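Local coordinates for RNA-binding protein RO60 (PDB 2NVO) that binds several small RNAs that accumulate during recovery from ultraviolet irradiation and contributes to the resistance of Deinococcus radiodurans to that radiation, at residues S42-F47 and L103-L108; E74-Q77 and L82-R85; W273-L278 and D345-A350; E300-P305 and P341-A346. All coordinates share one frame; numbering follows the deposited sequence.

Interaction 1 (S42-F47 and L103-L108); sequences SRLTRF and LLVLAL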
loop_
_atom_site.group_PDB
_atom_site.type_symbol
_atom_site.label_atom_id
_atom_site.label_comp_id
_atom_site.label_asym_id
_atom_site.label_seq_id
_atom_site.Cartn_x
_atom_site.Cartn_y
_atom_site.Cartn_z
ATOM N N SER A 42 -15.202 -10.780 12.856
ATOM C CA SER A 42 -14.522 -11.184 11.635
ATOM C C SER A 42 -15.004 -10.387 10.441
ATOM O O SER A 42 -14.219 -10.041 9.562
ATOM C CB SER A 42 -14.728 -12.676 11.374
ATOM O OG SER A 42 -14.056 -13.444 12.352
ATOM N N ARG A 43 -16.303 -10.118 10.402
ATOM C CA ARG A 43 -16.886 -9.400 9.282
ATOM C C ARG A 43 -16.421 -7.948 9.285
ATOM O O ARG A 43 -16.151 -7.377 8.237
ATOM C CB ARG A 43 -18.412 -9.480 9.308
ATOM C CG ARG A 43 -19.048 -9.038 8.003
ATOM C CD ARG A 43 -20.563 -9.168 8.022
ATOM N NE ARG A 43 -21.171 -8.579 6.830
ATOM C CZ ARG A 43 -22.457 -8.709 6.510
ATOM N NH1 ARG A 43 -23.267 -9.411 7.293
ATOM N NH2 ARG A 43 -22.932 -8.143 5.411
ATOM N N LEU A 44 -16.329 -7.357 10.468
ATOM C CA LEU A 44 -15.849 -5.986 10.589
ATOM C C LEU A 44 -14.356 -5.902 10.277
ATOM O O LEU A 44 -13.910 -4.952 9.638
ATOM C CB LEU A 44 -16.124 -5.422 11.986
ATOM C CG LEU A 44 -15.612 -3.997 12.222
ATOM C CD1 LEU A 44 -16.375 -3.007 11.342
ATOM C CD2 LEU A 44 -15.712 -3.599 13.685
ATOM N N THR A 45 -13.583 -6.890 10.726
ATOM C CA THR A 45 -12.150 -6.887 10.445
ATOM C C THR A 45 -11.924 -6.932 8.931
ATOM O O THR A 45 -11.062 -6.228 8.394
ATOM C CB THR A 45 -11.410 -8.070 11.128
ATOM O OG1 THR A 45 -11.322 -7.837 12.540
ATOM C CG2 THR A 45 -10.002 -8.202 10.584
ATOM N N ARG A 46 -12.711 -7.747 8.241
ATOM C CA ARG A 46 -12.570 -7.836 6.792
ATOM C C ARG A 46 -12.840 -6.491 6.133
ATOM O O ARG A 46 -12.131 -6.081 5.230
ATOM C CB ARG A 46 -13.477 -8.905 6.193
ATOM C CG ARG A 46 -13.258 -9.080 4.688
ATOM C CD ARG A 46 -13.911 -10.354 4.161
ATOM N NE ARG A 46 -13.195 -11.538 4.619
ATOM C CZ ARG A 46 -13.377 -12.764 4.136
ATOM N NH1 ARG A 46 -14.264 -12.972 3.171
ATOM N NH2 ARG A 46 -12.667 -13.783 4.619
ATOM N N PHE A 47 -13.882 -5.810 6.592
ATOM C CA PHE A 47 -14.200 -4.496 6.068
ATOM C C PHE A 47 -13.071 -3.500 6.350
ATOM O O PHE A 47 -12.741 -2.656 5.514
ATOM C CB PHE A 47 -15.521 -4.001 6.656
ATOM C CG PHE A 47 -15.823 -2.573 6.335
ATOM C CD1 PHE A 47 -16.540 -2.242 5.193
ATOM C CD2 PHE A 47 -15.392 -1.559 7.173
ATOM C CE1 PHE A 47 -16.811 -0.910 4.889
ATOM C CE2 PHE A 47 -15.662 -0.231 6.871
ATOM C CZ PHE A 47 -16.375 0.085 5.734
ATOM N N LEU A 103 -10.658 4.889 9.927
ATOM C CA LEU A 103 -11.021 6.276 10.176
ATOM C C LEU A 103 -12.528 6.488 10.072
ATOM O O LEU A 103 -13.111 7.196 10.891
ATOM C CB LEU A 103 -10.290 7.202 9.206
ATOM C CG LEU A 103 -8.777 7.224 9.414
ATOM C CD1 LEU A 103 -8.085 8.037 8.328
ATOM C CD2 LEU A 103 -8.462 7.783 10.795
ATOM N N LEU A 104 -13.150 5.850 9.078
ATOM C CA LEU A 104 -14.587 5.962 8.844
ATOM C C LEU A 104 -15.358 5.316 9.973
ATOM O O LEU A 104 -16.301 5.890 10.495
ATOM C CB LEU A 104 -14.974 5.285 7.526
ATOM C CG LEU A 104 -16.465 5.018 7.289
ATOM C CD1 LEU A 104 -17.281 6.314 7.413
ATOM C CD2 LEU A 104 -16.725 4.365 5.933
ATOM N N VAL A 105 -14.950 4.109 10.342
ATOM C CA VAL A 105 -15.593 3.393 11.431
ATOM C C VAL A 105 -15.483 4.175 12.734
ATOM O O VAL A 105 -16.458 4.304 13.473
ATOM C CB VAL A 105 -14.995 1.990 11.603
ATOM C CG1 VAL A 105 -15.472 1.381 12.899
ATOM C CG2 VAL A 105 -15.398 1.100 10.422
ATOM N N LEU A 106 -14.296 4.711 12.994
ATOM C CA LEU A 106 -14.051 5.515 14.184
ATOM C C LEU A 106 -14.955 6.737 14.226
ATOM O O LEU A 106 -15.526 7.055 15.273
ATOM C CB LEU A 106 -12.583 5.941 14.285
ATOM C CG LEU A 106 -12.183 6.455 15.677
ATOM C CD1 LEU A 106 -12.055 5.316 16.695
ATOM C CD2 LEU A 106 -10.887 7.247 15.626
ATOM N N ALA A 107 -15.090 7.420 13.090
ATOM C CA ALA A 107 -16.019 8.530 12.993
ATOM C C ALA A 107 -17.437 8.101 13.339
ATOM O O ALA A 107 -18.124 8.796 14.088
ATOM C CB ALA A 107 -15.972 9.166 11.603
ATOM N N LEU A 108 -17.881 6.968 12.795
ATOM C CA LEU A 108 -19.249 6.497 13.019
ATOM C C LEU A 108 -19.522 6.269 14.504
ATOM O O LEU A 108 -20.547 6.697 15.033
ATOM C CB LEU A 108 -19.535 5.203 12.245
ATOM C CG LEU A 108 -19.679 5.257 10.726
ATOM C CD1 LEU A 108 -19.615 3.850 10.123
ATOM C CD2 LEU A 108 -20.979 5.954 10.338
#

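Interaction 2 (E74-Q77 and L82-R85); sequences ELVQ and LALR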
loop_
_atom_site.group_PDB
_atom_site.type_symbol
_atom_site.label_atom_id
_atom_site.label_comp_id
_atom_site.label_asym_id
_atom_site.label_seq_id
_atom_site.Cartn_x
_atom_site.Cartn_y
_atom_site.Cartn_z
ATOM N N GLU A 74 -25.293 -0.705 11.347
ATOM C CA GLU A 74 -26.073 -1.536 12.258
ATOM C C GLU A 74 -25.225 -2.083 13.400
ATOM O O GLU A 74 -25.678 -2.160 14.538
ATOM C CB GLU A 74 -26.707 -2.685 11.476
ATOM C CG GLU A 74 -26.853 -3.990 12.250
ATOM C CD GLU A 74 -26.666 -5.207 11.350
ATOM O OE1 GLU A 74 -25.503 -5.619 11.138
ATOM O OE2 GLU A 74 -27.681 -5.749 10.853
ATOM N N LEU A 75 -23.991 -2.455 13.094
ATOM C CA LEU A 75 -23.103 -2.989 14.110
ATOM C C LEU A 75 -22.661 -1.911 15.081
ATOM O O LEU A 75 -22.502 -2.169 16.268
ATOM C CB LEU A 75 -21.876 -3.639 13.478
ATOM C CG LEU A 75 -20.798 -4.002 14.498
ATOM C CD1 LEU A 75 -21.305 -5.100 15.433
ATOM C CD2 LEU A 75 -19.522 -4.438 13.797
ATOM N N VAL A 76 -22.442 -0.704 14.571
ATOM C CA VAL A 76 -22.005 0.398 15.413
ATOM C C VAL A 76 -23.089 0.776 16.414
ATOM O O VAL A 76 -22.794 1.146 17.548
ATOM C CB VAL A 76 -21.606 1.631 14.583
ATOM C CG1 VAL A 76 -21.483 2.858 15.477
ATOM C CG2 VAL A 76 -20.298 1.368 13.849
ATOM N N GLN A 77 -24.345 0.677 15.993
ATOM C CA GLN A 77 -25.466 0.933 16.889
ATOM C C GLN A 77 -25.601 -0.187 17.909
ATOM O O GLN A 77 -25.686 0.059 19.114
ATOM C CB GLN A 77 -26.767 1.067 16.099
ATOM C CG GLN A 77 -26.815 2.285 15.213
ATOM C CD GLN A 77 -26.590 3.566 15.992
ATOM O OE1 GLN A 77 -27.332 3.880 16.926
ATOM N NE2 GLN A 77 -25.565 4.319 15.607
ATOM N N LEU A 82 -17.532 -3.164 20.753
ATOM C CA LEU A 82 -16.720 -4.161 20.076
ATOM C C LEU A 82 -16.254 -3.614 18.724
ATOM O O LEU A 82 -15.135 -3.884 18.293
ATOM C CB LEU A 82 -17.454 -5.503 19.943
ATOM C CG LEU A 82 -17.896 -6.046 18.584
ATOM C CD1 LEU A 82 -17.630 -7.530 18.504
ATOM C CD2 LEU A 82 -19.358 -5.759 18.323
ATOM N N ALA A 83 -17.110 -2.830 18.073
ATOM C CA ALA A 83 -16.726 -2.133 16.850
ATOM C C ALA A 83 -15.416 -1.402 17.105
ATOM O O ALA A 83 -14.495 -1.452 16.298
ATOM C CB ALA A 83 -17.810 -1.154 16.431
ATOM N N LEU A 84 -15.333 -0.751 18.262
ATOM C CA LEU A 84 -14.163 0.029 18.639
ATOM C C LEU A 84 -12.964 -0.860 18.975
ATOM O O LEU A 84 -11.831 -0.542 18.617
ATOM C CB LEU A 84 -14.497 0.896 19.846
ATOM C CG LEU A 84 -13.970 2.330 19.921
ATOM C CD1 LEU A 84 -13.769 2.728 21.381
ATOM C CD2 LEU A 84 -12.684 2.512 19.143
ATOM N N ARG A 85 -13.207 -1.957 19.688
ATOM C CA ARG A 85 -12.122 -2.862 20.049
ATOM C C ARG A 85 -11.536 -3.522 18.799
ATOM O O ARG A 85 -10.319 -3.609 18.647
ATOM C CB ARG A 85 -12.600 -3.922 21.050
ATOM C CG ARG A 85 -11.753 -5.193 21.072
ATOM C CD ARG A 85 -12.206 -6.160 22.169
ATOM N NE ARG A 85 -13.662 -6.257 22.256
ATOM C CZ ARG A 85 -14.391 -7.192 21.652
ATOM N NH1 ARG A 85 -13.800 -8.124 20.912
ATOM N NH2 ARG A 85 -15.712 -7.194 21.788
#

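Interaction 3 (W273-L278 and D345-A350); sequences WLLRNL and DALEEA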
loop_
_atom_site.group_PDB
_atom_site.type_symbol
_atom_site.label_atom_id
_atom_site.label_comp_id
_atom_site.label_asym_id
_atom_site.label_seq_id
_atom_site.Cartn_x
_atom_site.Cartn_y
_atom_site.Cartn_z
ATOM N N TRP A 273 12.561 5.910 -1.044
ATOM C CA TRP A 273 12.644 7.162 -1.788
ATOM C C TRP A 273 13.514 6.985 -3.015
ATOM O O TRP A 273 13.144 7.375 -4.131
ATOM C CB TRP A 273 13.235 8.281 -0.911
ATOM C CG TRP A 273 13.261 9.627 -1.596
ATOM C CD1 TRP A 273 12.293 10.595 -1.533
ATOM C CD2 TRP A 273 14.285 10.150 -2.461
ATOM N NE1 TRP A 273 12.655 11.680 -2.297
ATOM C CE2 TRP A 273 13.871 11.433 -2.874
ATOM C CE3 TRP A 273 15.515 9.660 -2.913
ATOM C CZ2 TRP A 273 14.638 12.228 -3.726
ATOM C CZ3 TRP A 273 16.275 10.450 -3.760
ATOM C CH2 TRP A 273 15.833 11.720 -4.159
ATOM N N LEU A 274 14.691 6.403 -2.794
ATOM C CA LEU A 274 15.661 6.204 -3.858
ATOM C C LEU A 274 15.071 5.375 -4.996
ATOM O O LEU A 274 15.271 5.679 -6.177
ATOM C CB LEU A 274 16.921 5.531 -3.303
ATOM C CG LEU A 274 18.031 5.424 -4.342
ATOM C CD1 LEU A 274 18.309 6.795 -4.930
ATOM C CD2 LEU A 274 19.304 4.809 -3.765
ATOM N N LEU A 275 14.348 4.321 -4.633
ATOM C CA LEU A 275 13.748 3.441 -5.633
ATOM C C LEU A 275 12.785 4.188 -6.557
ATOM O O LEU A 275 12.834 4.027 -7.780
ATOM C CB LEU A 275 13.058 2.260 -4.959
ATOM C CG LEU A 275 14.054 1.226 -4.443
ATOM C CD1 LEU A 275 13.371 0.210 -3.529
ATOM C CD2 LEU A 275 14.726 0.554 -5.610
ATOM N N ARG A 276 11.933 5.030 -5.987
ATOM C CA ARG A 276 10.984 5.765 -6.821
ATOM C C ARG A 276 11.547 7.034 -7.444
ATOM O O ARG A 276 10.834 7.733 -8.155
ATOM C CB ARG A 276 9.682 6.062 -6.073
ATOM C CG ARG A 276 9.829 6.879 -4.815
ATOM C CD ARG A 276 8.462 7.385 -4.341
ATOM N NE ARG A 276 8.392 7.422 -2.880
ATOM C CZ ARG A 276 8.678 8.489 -2.136
ATOM N NH1 ARG A 276 9.039 9.633 -2.712
ATOM N NH2 ARG A 276 8.592 8.413 -0.810
ATOM N N ASN A 277 12.830 7.321 -7.211
ATOM C CA ASN A 277 13.394 8.578 -7.687
ATOM C C ASN A 277 14.546 8.461 -8.682
ATOM O O ASN A 277 15.127 9.473 -9.086
ATOM C CB ASN A 277 13.756 9.492 -6.506
ATOM C CG ASN A 277 12.546 10.218 -5.940
ATOM O OD1 ASN A 277 12.076 11.189 -6.521
ATOM N ND2 ASN A 277 12.048 9.762 -4.801
ATOM N N LEU A 278 14.865 7.235 -9.089
ATOM C CA LEU A 278 15.917 7.010 -10.066
ATOM C C LEU A 278 15.708 7.808 -11.370
ATOM O O LEU A 278 16.651 8.384 -11.927
ATOM C CB LEU A 278 16.072 5.513 -10.345
ATOM C CG LEU A 278 16.415 4.692 -9.091
ATOM C CD1 LEU A 278 16.349 3.209 -9.391
ATOM C CD2 LEU A 278 17.816 5.065 -8.565
ATOM N N ASP A 345 20.913 -3.124 -13.742
ATOM C CA ASP A 345 21.479 -4.395 -13.289
ATOM C C ASP A 345 21.376 -4.573 -11.783
ATOM O O ASP A 345 21.094 -5.661 -11.295
ATOM C CB ASP A 345 22.960 -4.494 -13.664
ATOM C CG ASP A 345 23.187 -4.975 -15.081
ATOM O OD1 ASP A 345 22.251 -5.539 -15.691
ATOM O OD2 ASP A 345 24.319 -4.791 -15.580
ATOM N N ALA A 346 21.663 -3.514 -11.037
ATOM C CA ALA A 346 21.669 -3.608 -9.581
ATOM C C ALA A 346 20.251 -3.851 -9.067
ATOM O O ALA A 346 20.034 -4.486 -8.026
ATOM C CB ALA A 346 22.222 -2.345 -8.990
ATOM N N LEU A 347 19.288 -3.298 -9.788
ATOM C CA LEU A 347 17.878 -3.494 -9.449
ATOM C C LEU A 347 17.456 -4.951 -9.637
ATOM O O LEU A 347 16.596 -5.458 -8.912
ATOM C CB LEU A 347 17.008 -2.524 -10.237
ATOM C CG LEU A 347 17.173 -1.076 -9.766
ATOM C CD1 LEU A 347 16.567 -0.132 -10.775
ATOM C CD2 LEU A 347 16.546 -0.872 -8.405
ATOM N N GLU A 348 18.078 -5.635 -10.589
ATOM C CA GLU A 348 17.840 -7.063 -10.751
ATOM C C GLU A 348 18.386 -7.822 -9.561
ATOM O O GLU A 348 17.805 -8.818 -9.139
ATOM C CB GLU A 348 18.428 -7.589 -12.064
ATOM C CG GLU A 348 17.570 -7.246 -13.268
ATOM C CD GLU A 348 18.283 -7.428 -14.597
ATOM O OE1 GLU A 348 18.903 -8.488 -14.812
ATOM O OE2 GLU A 348 18.211 -6.502 -15.435
ATOM N N GLU A 349 19.495 -7.336 -9.003
ATOM C CA GLU A 349 20.060 -7.942 -7.810
ATOM C C GLU A 349 19.218 -7.654 -6.570
ATOM O O GLU A 349 19.032 -8.531 -5.736
ATOM C CB GLU A 349 21.516 -7.477 -7.583
ATOM C CG GLU A 349 22.180 -8.178 -6.402
ATOM C CD GLU A 349 23.622 -7.726 -6.148
ATOM O OE1 GLU A 349 24.253 -7.191 -7.078
ATOM O OE2 GLU A 349 24.116 -7.920 -5.016
ATOM N N ALA A 350 18.724 -6.421 -6.444
ATOM C CA ALA A 350 17.839 -6.054 -5.349
ATOM C C ALA A 350 16.589 -6.945 -5.335
ATOM O O ALA A 350 16.135 -7.367 -4.278
ATOM C CB ALA A 350 17.449 -4.577 -5.438
#

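Interaction 4 (E300-P305 and P341-A346); sequences ERLTDP and PRVVDA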
loop_
_atom_site.group_PDB
_atom_site.type_symbol
_atom_site.label_atom_id
_atom_site.label_comp_id
_atom_site.label_asym_id
_atom_site.label_seq_id
_atom_site.Cartn_x
_atom_site.Cartn_y
_atom_site.Cartn_z
ATOM N N GLU A 300 25.434 0.710 -4.598
ATOM C CA GLU A 300 25.687 0.218 -3.242
ATOM C C GLU A 300 24.465 0.332 -2.328
ATOM O O GLU A 300 24.204 -0.542 -1.507
ATOM C CB GLU A 300 26.898 0.932 -2.611
ATOM C CG GLU A 300 28.209 0.669 -3.339
ATOM C CD GLU A 300 28.545 -0.815 -3.437
ATOM O OE1 GLU A 300 28.169 -1.572 -2.518
ATOM O OE2 GLU A 300 29.183 -1.232 -4.430
ATOM N N ARG A 301 23.720 1.413 -2.451
ATOM C CA ARG A 301 22.511 1.548 -1.649
ATOM C C ARG A 301 21.416 0.563 -2.085
ATOM O O ARG A 301 20.716 0.007 -1.253
ATOM C CB ARG A 301 21.998 2.984 -1.708
ATOM C CG ARG A 301 23.041 3.996 -1.263
ATOM C CD ARG A 301 22.565 5.400 -1.508
ATOM N NE ARG A 301 21.303 5.628 -0.815
ATOM C CZ ARG A 301 20.763 6.826 -0.637
ATOM N NH1 ARG A 301 21.387 7.908 -1.089
ATOM N NH2 ARG A 301 19.608 6.940 -0.003
ATOM N N LEU A 302 21.289 0.360 -3.393
ATOM C CA LEU A 302 20.228 -0.472 -3.956
ATOM C C LEU A 302 20.394 -1.941 -3.593
ATOM O O LEU A 302 19.420 -2.696 -3.551
ATOM C CB LEU A 302 20.211 -0.332 -5.480
ATOM C CG LEU A 302 19.738 1.020 -6.004
ATOM C CD1 LEU A 302 19.811 1.052 -7.522
ATOM C CD2 LEU A 302 18.325 1.267 -5.497
ATOM N N THR A 303 21.636 -2.350 -3.350
ATOM C CA THR A 303 21.936 -3.748 -3.084
ATOM C C THR A 303 22.437 -3.969 -1.658
ATOM O O THR A 303 22.986 -5.014 -1.352
ATOM C CB THR A 303 22.993 -4.297 -4.051
ATOM O OG1 THR A 303 24.187 -3.507 -3.959
ATOM C CG2 THR A 303 22.477 -4.278 -5.493
ATOM N N ASP A 304 22.248 -2.978 -0.801
ATOM C CA ASP A 304 22.640 -3.092 0.606
ATOM C C ASP A 304 21.635 -3.975 1.347
ATOM O O ASP A 304 20.495 -3.578 1.548
ATOM C CB ASP A 304 22.685 -1.698 1.225
ATOM C CG ASP A 304 23.188 -1.702 2.671
ATOM O OD1 ASP A 304 23.460 -0.618 3.213
ATOM O OD2 ASP A 304 23.303 -2.782 3.258
ATOM N N PRO A 305 22.054 -5.186 1.746
ATOM C CA PRO A 305 21.123 -6.128 2.374
ATOM C C PRO A 305 20.472 -5.570 3.631
ATOM O O PRO A 305 19.284 -5.792 3.862
ATOM C CB PRO A 305 22.016 -7.328 2.708
ATOM C CG PRO A 305 23.106 -7.260 1.698
ATOM C CD PRO A 305 23.379 -5.793 1.526
ATOM N N PRO A 341 22.781 1.472 -17.350
ATOM C CA PRO A 341 22.632 0.015 -17.414
ATOM C C PRO A 341 23.006 -0.696 -16.119
ATOM O O PRO A 341 22.255 -1.555 -15.662
ATOM C CB PRO A 341 23.588 -0.382 -18.538
ATOM C CG PRO A 341 23.610 0.817 -19.428
ATOM C CD PRO A 341 23.565 1.990 -18.484
ATOM N N ARG A 342 24.140 -0.345 -15.523
ATOM C CA ARG A 342 24.567 -1.055 -14.319
ATOM C C ARG A 342 23.648 -0.773 -13.124
ATOM O O ARG A 342 23.648 -1.525 -12.155
ATOM C CB ARG A 342 26.047 -0.761 -13.999
ATOM C CG ARG A 342 27.021 -1.568 -14.862
ATOM C CD ARG A 342 28.495 -1.193 -14.631
ATOM N NE ARG A 342 28.934 -1.581 -13.299
ATOM C CZ ARG A 342 29.094 -0.735 -12.293
ATOM N NH1 ARG A 342 28.878 0.558 -12.479
ATOM N NH2 ARG A 342 29.489 -1.183 -11.107
ATOM N N VAL A 343 22.872 0.308 -13.188
ATOM C CA VAL A 343 21.870 0.586 -12.153
ATOM C C VAL A 343 20.672 -0.332 -12.384
ATOM O O VAL A 343 20.158 -0.942 -11.452
ATOM C CB VAL A 343 21.413 2.070 -12.142
ATOM C CG1 VAL A 343 20.234 2.278 -11.211
ATOM C CG2 VAL A 343 22.569 3.000 -11.726
ATOM N N VAL A 344 20.244 -0.430 -13.640
ATOM C CA VAL A 344 19.227 -1.414 -14.009
ATOM C C VAL A 344 19.642 -2.795 -13.530
ATOM O O VAL A 344 18.842 -3.535 -12.961
ATOM C CB VAL A 344 19.004 -1.448 -15.527
ATOM C CG1 VAL A 344 18.208 -2.695 -15.911
ATOM C CG2 VAL A 344 18.295 -0.182 -15.968
ATOM N N ASP A 345 20.913 -3.124 -13.742
ATOM C CA ASP A 345 21.479 -4.395 -13.289
ATOM C C ASP A 345 21.376 -4.573 -11.783
ATOM O O ASP A 345 21.094 -5.661 -11.295
ATOM C CB ASP A 345 22.960 -4.494 -13.664
ATOM C CG ASP A 345 23.187 -4.975 -15.081
ATOM O OD1 ASP A 345 22.251 -5.539 -15.691
ATOM O OD2 ASP A 345 24.319 -4.791 -15.580
ATOM N N ALA A 346 21.663 -3.514 -11.037
ATOM C CA ALA A 346 21.669 -3.608 -9.581
ATOM C C ALA A 346 20.251 -3.851 -9.067
ATOM O O ALA A 346 20.034 -4.486 -8.026
ATOM C CB ALA A 346 22.222 -2.345 -8.990
#

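Interaction 1 (S42-F47 and L103-L108)
The ring of Phe-47 meets the helix of residues 103-108 in two ways: Leu-104 CD2 lies at its edge, close to the ring plane and 4.3 Å from CZ, while Val-105 CG2 comes in obliquely against the CE2 side. That second approach is the tighter one, 3.8 Å from Phe-47 CE2 to Val-105 CG2, and the same methyl also lies 4.2 Å from Phe-47 CD2. The ring stands across the gap because its CG is turned anti to the backbone N of Phe-47 (chi1 171°). Phe-47 and Val-105 do not meet end on; their side chains run past one another in opposite directions, which sets the valine methyl beside the CD2-CE2 side of the ring. One turn earlier on the same helix, Leu-44 reaches Val-105 CG2 with its CD1 at 4.3 Å, so a single methyl touches both Phe-47 and Leu-44.

Both helices, 40-50 and 100-112, belong to the horseshoe of HEAT-like helical repeats that makes up the TROVE domain. Their local axes come no closer than 11.9 Å and run at 125° to each other, a spacing bridged by side chains alone. Helix 80-93 helps fill the space beside them: its Val-86 packs on Leu-44 and its Thr-87 on Val-105. Leu-104 also rests on Phe-142 of helix 133-143. On the other helix, Arg-46 NH2 hydrogen-bonds the carbonyl oxygens of Arg-510 and Val-534, tying helix 40-50 to the VWFA-like domain.

Interaction 2 (E74-Q77 and L82-R85)
Leu-75 pushes its CD1 methyl against CD2 of Leu-82, 3.5 Å away, the closest approach between the two segments. The two side chains cross at about a right angle, so they meet through one methyl each and do not lie along one another. The CB of Leu-75 is directed toward the neighbouring helix, and a CG anti to the backbone N (chi1 170°) carries CD1 on to Leu-82. Leu-82 starts out from its helix at an angle to the partner and closes in through its far end; its chi1 of 112° lies away from the usual staggered values and swings CG round to bring CD2 up to Leu-75. Beside this pair a second, looser contact forms between Val-76 CG2 and Ala-83 CB at 4.4 Å. The CA atoms of Val-76 and Ala-83 are 6.0 Å apart, and the small alanine side chain suits so close a backbone approach.

The two segments belong to helices 70-78 and 80-93, which follow each other in the chain with barely a break, making a helix-to-helix corner within the helical-repeat TROVE domain. Asp-79 sits at the corner, and its OD1 accepts a hydrogen bond from the backbone N of Leu-82. Two further helices adjoin the contact: Ile-109 of helix 100-112 lies against both Val-76 and Ala-83, while on helix 40-50 Leu-75 has Leu-44 as an apolar neighbour and also touches the side chain of Asp-40. Glu-74 OE1 forms a salt bridge with Arg-78 NH1. Gln-77 NE2 ties helix 70-78 to the carbonyl oxygen of Thr-112 at the end of helix 100-112.

Interaction 3 (W273-L278 and D345-A350)
This is a small, purely apolar contact between two helices, 271-283 and 341-354, of the HEAT-like, horseshoe-shaped TROVE domain, and it is made by three leucines. Leu-347 is the shared partner, spreading its two methyls over two residues of the other helix. Its CD2 meets CD2 of Leu-275 at 3.6 Å, and its CD1 meets CD1 of Leu-278, also at 3.6 Å. The two encounters differ in direction. Leu-278 and Leu-347 reach toward each other tip to tip, whereas Leu-275 and Leu-347 slide past one another in opposite senses. In Leu-347 the CG is anti to the carbonyl carbon (chi1 -70°), which sends the fork of the side chain across the gap between helices whose nearest CA atoms, those of Leu-275 and Leu-347, are 8.9 Å apart.

Helix 315-326 flanks the leucines, placing Ala-321 on Leu-275, Arg-322 on Leu-347 and Tyr-325 on Leu-278. From helix 292-302, Val-298 packs on Leu-278 and Leu-302 on Leu-275. Residues 273-277 lie in the region that, by similarity with relatives, probably binds RNA.

Away from the leucines, the side chain of Asn-277 folds back toward Trp-273. Its amide nitrogen passes over one face of the Trp-273 indole, offset toward the rim and 3.0 Å above the plane. From there ND2 donates a hydrogen bond of 2.7 Å to the backbone O of Trp-273. The bond is nearly straight, with an N-H...O angle of 161°. Its donor, ND2, is tilted 35° from the plane of the Trp-273 carbonyl.

Interaction 4 (E300-P305 and P341-A346)
Residues 300-302 are the last of helix 292-302, and at Thr-303 the chain leaves helical geometry (phi -114°, psi 15°) just where it comes nearest the second segment, with the CA of Thr-303 6.5 Å from that of Ala-346. Residues 341-346 form the start of helix 341-354. The contact therefore sets the end of one helix of the TROVE repeat horseshoe against the opening turns of another.

Leu-302 supplies the apolar part. Its CD1 lies 3.9 Å from CG1 of Val-343, the two side chains crossing at about a right angle, and the same methyl reaches CB of Ala-346 at 4.4 Å. A chi1 of 171° stands CG1 of Val-343 anti to its backbone N, which puts that branch, not CG2, against Leu-302. Leu-302 also packs on Leu-271 and Leu-274 of helix 271-283, while Tyr-325 of helix 315-326 packs on Val-343.

Just past the helix end, Asp-304 takes the N-cap position of helix 305-310, its OD2 making a weak hydrogen bond to the backbone N of Ala-306.

Thr-303 splits its side chain between two jobs. Its hydroxyl OG1 turns back to hydrogen-bond the carbonyl oxygen of Ile-299 in its own helix, leaving the methyl to face helix 341-354. That methyl, CG2, is 4.0 Å from CB of Ala-346 and 3.5 Å from the backbone O of the same residue.

How the interactions relate
From the N terminus, interaction 1 closes a long loop by bringing helix 100-112 back to helix 40-50. Interaction 2 is nested inside it as a short turn between helices 70-78 and 80-93, and the two touch where Leu-106 packs on Leu-84, forming one cluster at the start of the horseshoe. Interactions 3 and 4 come later in series, their centres about 36 to 48 Å from those of the first pair and across the chain's centre. Helices 271-283 and 292-302 follow each other; interaction 4 opens inside the loop of interaction 3, and both end on the same stretch of helix 341-354, sharing Asp-345 and Ala-346. They touch where Ala-350 CB meets Leu-302 O.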